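Local structure of endoglucanase (Bacillus akibai, 1UWW) at residues 20-24 against 50-54; 10-16 against 26-32. The protein hydrolyses internal beta-1,4-glucosidic linkages in cellulose and related beta-glucans, this chain being its family 28 module that binds non-crystalline cellulose. The contacts are given in a common frame with arbitrary orientation. Numbering follows the deposited sequence.

Contact 1 (20-24 against 50-54); sequences SVFED and SNALS. With CA (calcium ion), chain C.
A calcium ion joins the irregular segment 20-24 to the extended segment 50-54. Of the CA atoms, those of Phe-22 and Ala-52 come closest, 5.6 Å apart. No backbone-to-backbone hydrogen bond crosses; the metal and a carboxylate take that role. Calcium is bound by Val-21 O (2.4 Å), Glu-23 OE2 (2.4 Å), Ser-50 OG (2.4 Å), Asn-51 O (2.3 Å) and water 1 (2.4 Å), and both carboxylate oxygens of Asp-184 complete the shell of seven oxygens. The ion thus holds together acceptors that would otherwise repel, such as Val-21 O and Asn-51 O, 3.3 Å apart.

Glu-23, with chi1 and chi2 both m, is long enough to reach across and has both oxygens engaged: OE2 also accepts from Asn-51 N at 3.0 Å, while OE1 takes Asn-51 ND2 at 3.0 Å. Ser-50, in the t rotamer, offers a short hydroxyl arm to the metal. Phe-22 sits at phi/psi 61/38, a left-handed conformation that helps turn the chain, and the backbone N atoms of Val-21 and Phe-22 are both satisfied by Gln-28 OE1. The Phe-22 ring (chi1 m) lies with one face against Leu-53 CB, a CH-pi contact 3.9 Å from the centroid, so the polar site adjoins apolar packing.

The calcium pins the loop to the second strand of the six-stranded sheet of the beta-sandwich, a structural-type metal site built from main-chain and side-chain oxygens. Strand 50-58 runs between strands 43-47 and 180-189, the latter bringing Asp-184, while Ile-44 touches Phe-22 and Leu-53.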
loop_
_atom_site.group_PDB
_atom_site.type_symbol
_atom_site.label_atom_id
_atom_site.label_comp_id
_atom_site.label_asym_id
_atom_site.label_seq_id
_atom_site.Cartn_x
_atom_site.Cartn_y
_atom_site.Cartn_z
ATOM N N SER A 20 17.311 15.374 -5.298
ATOM C CA SER A 20 17.320 15.358 -6.757
ATOM C C SER A 20 16.389 16.462 -7.279
ATOM O O SER A 20 15.181 16.418 -7.077
ATOM C CB SER A 20 16.883 13.979 -7.291
ATOM O OG SER A 20 17.563 12.898 -6.657
ATOM N N VAL A 21 16.981 17.482 -7.902
ATOM C CA VAL A 21 16.272 18.647 -8.403
ATOM C C VAL A 21 16.239 18.757 -9.945
ATOM O O VAL A 21 15.495 19.555 -10.482
ATOM C CB VAL A 21 16.805 19.949 -7.759
ATOM C CG1 VAL A 21 16.615 19.891 -6.248
ATOM C CG2 VAL A 21 18.274 20.191 -8.109
ATOM N N PHE A 22 17.056 18.002 -10.642
ATOM C CA PHE A 22 16.987 17.886 -12.114
ATOM C C PHE A 22 17.218 19.203 -12.826
ATOM O O PHE A 22 16.615 19.457 -13.851
ATOM C CB PHE A 22 15.672 17.217 -12.564
ATOM C CG PHE A 22 15.391 15.925 -11.811
ATOM C CD1 PHE A 22 16.129 14.773 -12.087
ATOM C CD2 PHE A 22 14.430 15.885 -10.799
ATOM C CE1 PHE A 22 15.892 13.616 -11.376
ATOM C CE2 PHE A 22 14.214 14.727 -10.087
ATOM C CZ PHE A 22 14.947 13.581 -10.384
ATOM N N GLU A 23 18.141 20.016 -12.300
ATOM C CA GLU A 23 18.428 21.327 -12.875
ATOM C C GLU A 23 19.732 21.398 -13.672
ATOM O O GLU A 23 20.092 22.490 -14.136
ATOM C CB GLU A 23 18.414 22.394 -11.793
ATOM C CG GLU A 23 17.071 22.545 -11.075
ATOM C CD GLU A 23 15.892 22.794 -12.020
ATOM O OE1 GLU A 23 16.033 23.465 -13.087
ATOM O OE2 GLU A 23 14.776 22.345 -11.671
ATOM N N ASP A 24 20.397 20.273 -13.890
ATOM C CA ASP A 24 21.678 20.229 -14.612
ATOM C C ASP A 24 21.576 19.509 -15.960
ATOM O O ASP A 24 22.587 19.063 -16.498
ATOM C CB ASP A 24 22.762 19.567 -13.740
ATOM C CG ASP A 24 22.440 18.103 -13.371
ATOM O OD1 ASP A 24 21.423 17.554 -13.849
ATOM O OD2 ASP A 24 23.161 17.420 -12.600
ATOM N N SER A 50 9.711 24.473 -12.762
ATOM C CA SER A 50 10.985 23.854 -12.455
ATOM C C SER A 50 11.165 22.653 -13.365
ATOM O O SER A 50 10.197 22.110 -13.871
ATOM C CB SER A 50 11.024 23.437 -10.986
ATOM O OG SER A 50 12.312 22.950 -10.599
ATOM N N ASN A 51 12.388 22.216 -13.547
ATOM C CA ASN A 51 12.649 21.040 -14.342
ATOM C C ASN A 51 12.477 19.772 -13.509
ATOM O O ASN A 51 12.830 19.735 -12.335
ATOM C CB ASN A 51 14.046 21.106 -14.938
ATOM C CG ASN A 51 14.146 22.113 -16.041
ATOM O OD1 ASN A 51 13.339 22.116 -16.989
ATOM N ND2 ASN A 51 15.117 23.000 -15.923
ATOM N N ALA A 52 11.942 18.733 -14.143
ATOM C CA ALA A 52 11.517 17.523 -13.457
ATOM C C ALA A 52 11.847 16.291 -14.306
ATOM O O ALA A 52 11.897 16.360 -15.520
ATOM C CB ALA A 52 10.049 17.604 -13.214
ATOM N N LEU A 53 12.060 15.155 -13.662
ATOM C CA LEU A 53 12.207 13.859 -14.325
ATOM C C LEU A 53 10.821 13.461 -14.865
ATOM O O LEU A 53 9.844 13.502 -14.133
ATOM C CB LEU A 53 12.676 12.831 -13.314
ATOM C CG LEU A 53 12.958 11.423 -13.841
ATOM C CD1 LEU A 53 14.147 11.414 -14.774
ATOM C CD2 LEU A 53 13.159 10.458 -12.685
ATOM N N SER A 54 10.730 13.029 -16.122
ATOM C CA SER A 54 9.439 12.822 -16.788
ATOM C C SER A 54 9.416 11.626 -17.723
ATOM O O SER A 54 10.429 11.276 -18.321
ATOM C CB SER A 54 9.061 14.124 -17.517
ATOM O OG SER A 54 7.758 14.115 -18.038
HETATM CA CA CA C . 13.479 20.811 -10.423
HETATM O O HOH W 1 13.917 21.677 -8.281
#

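Contact 2 (10-16 against 26-32); sequences HDPKGEA and TRQGWDW
A type I' beta turn from Arg-27 to Trp-30 leads into strand 30-32, and residues 12-16 run parallel to 26-29, the residues leading into and forming the turn. CA neighbours are Pro-12 with Thr-26 (4.9 Å), Lys-13 with Arg-27 (4.8 Å), Gly-14 with Gln-28 (4.8 Å) and Ala-16 with Gly-29 (3.9 Å). Two backbone bonds fix this register: Arg-27 N to Pro-12 O, 2.9 Å, and Gly-29 N to Lys-13 O, 2.9 Å. The turn closes with Trp-30 N to Arg-27 O at 3.0 Å. Its central residues, Gln-28 (45/43) and Gly-29 (89/-4), have positive phi; a CB on Gly-29 would strike Ala-16 CA, and one on Gly-14 (70/-167) would strike Thr-26 OG1. That hydroxyl makes an ST turn by accepting from Gln-28 N at 3.0 Å, and also bonds Asp-24.

Arg-27 (chi1 m, chi2 t) lays its guanidinium between His-10 CB and Lys-13 CB, one on each face. Its NE donates to Asp-11 O at 2.8 Å, and NH1 meets Asp-31 OD1 at 3.1 Å. Fully extended Lys-13 extends the salt-bridge network, with NZ 3.2 Å from Asp-31 OD2.

Strand 30-32 edges the five-stranded sheet beside 73-77; Trp-30 packs inward on Leu-74, Ile-168 and Leu-53, while Asp-11 and His-10 bond the backbone at Ile-44 and Leu-42.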
loop_
_atom_site.group_PDB
_atom_site.type_symbol
_atom_site.label_atom_id
_atom_site.label_comp_id
_atom_site.label_asym_id
_atom_site.label_seq_id
_atom_site.Cartn_x
_atom_site.Cartn_y
_atom_site.Cartn_z
ATOM N N HIS A 10 17.170 7.986 -23.496
ATOM C CA HIS A 10 16.896 8.818 -22.336
ATOM C C HIS A 10 17.754 10.054 -22.381
ATOM O O HIS A 10 18.754 10.101 -23.093
ATOM C CB HIS A 10 17.221 8.032 -21.094
ATOM C CG HIS A 10 16.535 6.712 -21.042
ATOM N ND1 HIS A 10 15.173 6.588 -20.869
ATOM C CD2 HIS A 10 17.011 5.453 -21.191
ATOM C CE1 HIS A 10 14.850 5.308 -20.848
ATOM N NE2 HIS A 10 15.945 4.600 -21.057
ATOM N N ASP A 11 17.388 11.063 -21.611
ATOM C CA ASP A 11 18.311 12.141 -21.302
ATOM C C ASP A 11 19.521 11.589 -20.504
ATOM O O ASP A 11 19.484 10.477 -19.969
ATOM C CB ASP A 11 17.605 13.246 -20.508
ATOM C CG ASP A 11 16.892 14.250 -21.390
ATOM O OD1 ASP A 11 16.953 14.171 -22.646
ATOM O OD2 ASP A 11 16.228 15.196 -20.933
ATOM N N PRO A 12 20.618 12.345 -20.432
ATOM C CA PRO A 12 21.829 11.854 -19.762
ATOM C C PRO A 12 21.557 11.408 -18.309
ATOM O O PRO A 12 20.806 12.102 -17.608
ATOM C CB PRO A 12 22.764 13.066 -19.815
ATOM C CG PRO A 12 22.307 13.842 -20.985
ATOM C CD PRO A 12 20.808 13.707 -20.985
ATOM N N LYS A 13 22.096 10.264 -17.896
ATOM C CA LYS A 13 21.850 9.729 -16.555
ATOM C C LYS A 13 22.451 10.612 -15.468
ATOM O O LYS A 13 21.824 10.835 -14.430
ATOM C CB LYS A 13 22.369 8.298 -16.413
ATOM C CG LYS A 13 22.052 7.666 -15.063
ATOM C CD LYS A 13 22.430 6.206 -15.039
ATOM C CE LYS A 13 22.007 5.554 -13.746
ATOM N NZ LYS A 13 21.978 4.083 -13.925
ATOM N N GLY A 14 23.650 11.133 -15.689
ATOM C CA GLY A 14 24.318 11.948 -14.696
ATOM C C GLY A 14 24.771 11.131 -13.501
ATOM O O GLY A 14 24.764 9.898 -13.511
ATOM N N GLU A 15 25.134 11.839 -12.452
ATOM C CA GLU A 15 25.606 11.238 -11.214
ATOM C C GLU A 15 24.512 11.315 -10.172
ATOM O O GLU A 15 23.740 12.277 -10.151
ATOM C CB GLU A 15 26.843 11.985 -10.721
ATOM C CG GLU A 15 28.011 11.951 -11.704
ATOM C CD GLU A 15 28.702 10.597 -11.796
ATOM O OE1 GLU A 15 28.638 9.790 -10.837
ATOM O OE2 GLU A 15 29.336 10.338 -12.843
ATOM N N ALA A 16 24.458 10.317 -9.296
ATOM C CA ALA A 16 23.435 10.242 -8.268
ATOM C C ALA A 16 23.615 11.358 -7.265
ATOM O O ALA A 16 24.667 11.472 -6.626
ATOM C CB ALA A 16 23.465 8.882 -7.579
ATOM N N THR A 26 20.425 16.573 -16.463
ATOM C CA THR A 26 20.536 15.126 -16.293
ATOM C C THR A 26 19.480 14.565 -15.347
ATOM O O THR A 26 18.816 15.289 -14.621
ATOM C CB THR A 26 21.898 14.700 -15.712
ATOM O OG1 THR A 26 21.932 14.893 -14.290
ATOM C CG2 THR A 26 23.087 15.513 -16.272
ATOM N N ARG A 27 19.399 13.236 -15.350
ATOM C CA ARG A 27 18.518 12.459 -14.480
ATOM C C ARG A 27 19.080 12.281 -13.072
ATOM O O ARG A 27 18.462 11.611 -12.260
ATOM C CB ARG A 27 18.234 11.104 -15.101
ATOM C CG ARG A 27 17.536 11.172 -16.437
ATOM C CD ARG A 27 17.250 9.803 -17.002
ATOM N NE ARG A 27 18.380 9.227 -17.728
ATOM C CZ ARG A 27 18.777 7.980 -17.689
ATOM N NH1 ARG A 27 18.269 7.100 -16.843
ATOM N NH2 ARG A 27 19.773 7.608 -18.491
ATOM N N GLN A 28 20.233 12.870 -12.780
ATOM C CA GLN A 28 20.847 12.798 -11.452
ATOM C C GLN A 28 20.842 11.381 -10.852
ATOM O O GLN A 28 20.571 11.174 -9.670
ATOM C CB GLN A 28 20.267 13.833 -10.497
ATOM C CG GLN A 28 20.493 15.268 -11.001
ATOM C CD GLN A 28 20.298 16.308 -9.938
ATOM O OE1 GLN A 28 19.205 16.475 -9.405
ATOM N NE2 GLN A 28 21.374 17.018 -9.598
ATOM N N GLY A 29 21.171 10.405 -11.680
ATOM C CA GLY A 29 21.319 9.027 -11.251
ATOM C C GLY A 29 20.073 8.161 -11.278
ATOM O O GLY A 29 20.157 6.974 -10.949
ATOM N N TRP A 30 18.926 8.736 -11.620
ATOM C CA TRP A 30 17.658 7.991 -11.693
ATOM C C TRP A 30 17.543 7.223 -13.000
ATOM O O TRP A 30 17.871 7.744 -14.072
ATOM C CB TRP A 30 16.482 8.959 -11.532
ATOM C CG TRP A 30 16.360 9.471 -10.139
ATOM C CD1 TRP A 30 16.983 10.553 -9.583
ATOM C CD2 TRP A 30 15.590 8.873 -9.098
ATOM N NE1 TRP A 30 16.626 10.666 -8.265
ATOM C CE2 TRP A 30 15.795 9.631 -7.933
ATOM C CE3 TRP A 30 14.780 7.734 -9.022
ATOM C CZ2 TRP A 30 15.192 9.311 -6.717
ATOM C CZ3 TRP A 30 14.182 7.415 -7.823
ATOM C CH2 TRP A 30 14.389 8.208 -6.677
ATOM N N ASP A 31 17.009 6.020 -12.924
ATOM C CA ASP A 31 16.861 5.149 -14.077
ATOM C C ASP A 31 15.694 4.209 -13.830
ATOM O O ASP A 31 15.080 4.225 -12.754
ATOM C CB ASP A 31 18.141 4.341 -14.257
ATOM C CG ASP A 31 18.414 3.949 -15.681
ATOM O OD1 ASP A 31 17.530 4.063 -16.552
ATOM O OD2 ASP A 31 19.559 3.532 -16.023
ATOM N N TRP A 32 15.370 3.396 -14.816
ATOM C CA TRP A 32 14.379 2.339 -14.642
ATOM C C TRP A 32 14.972 1.162 -13.878
ATOM O O TRP A 32 16.088 0.710 -14.184
ATOM C CB TRP A 32 13.856 1.843 -15.982
ATOM C CG TRP A 32 13.043 2.823 -16.728
ATOM C CD1 TRP A 32 13.276 3.297 -17.991
ATOM C CD2 TRP A 32 11.831 3.484 -16.287
ATOM N NE1 TRP A 32 12.305 4.193 -18.360
ATOM C CE2 TRP A 32 11.401 4.328 -17.331
ATOM C CE3 TRP A 32 11.051 3.416 -15.122
ATOM C CZ2 TRP A 32 10.237 5.079 -17.252
ATOM C CZ3 TRP A 32 9.912 4.188 -15.048
ATOM C CH2 TRP A 32 9.512 4.999 -16.111
HETATM O O HOH W 2 24.388 14.752 -12.401
#

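In the fold
From the N terminus the chain passes through 10-16, 20-24, 26-32 and 50-54 in turn, so the two contacts cross. Contact 2 closes the shorter loop, bringing 26-32 back beside 10-16; contact 1 closes the longer one, from 20-24 past strands 30-32 and 43-47 to strand 50-58. The centres lie about 10 Å apart, and the segments also meet directly: Gln-28 OE1 is 2.9 Å from Val-21 N, and Trp-30 NE1 is 2.9 Å from Ser-20 OG. Together they fasten the irregular N-terminal region over one edge of the beta-sandwich, joining the five-stranded sheet at 30-32 to the six-stranded sheet at 50-58.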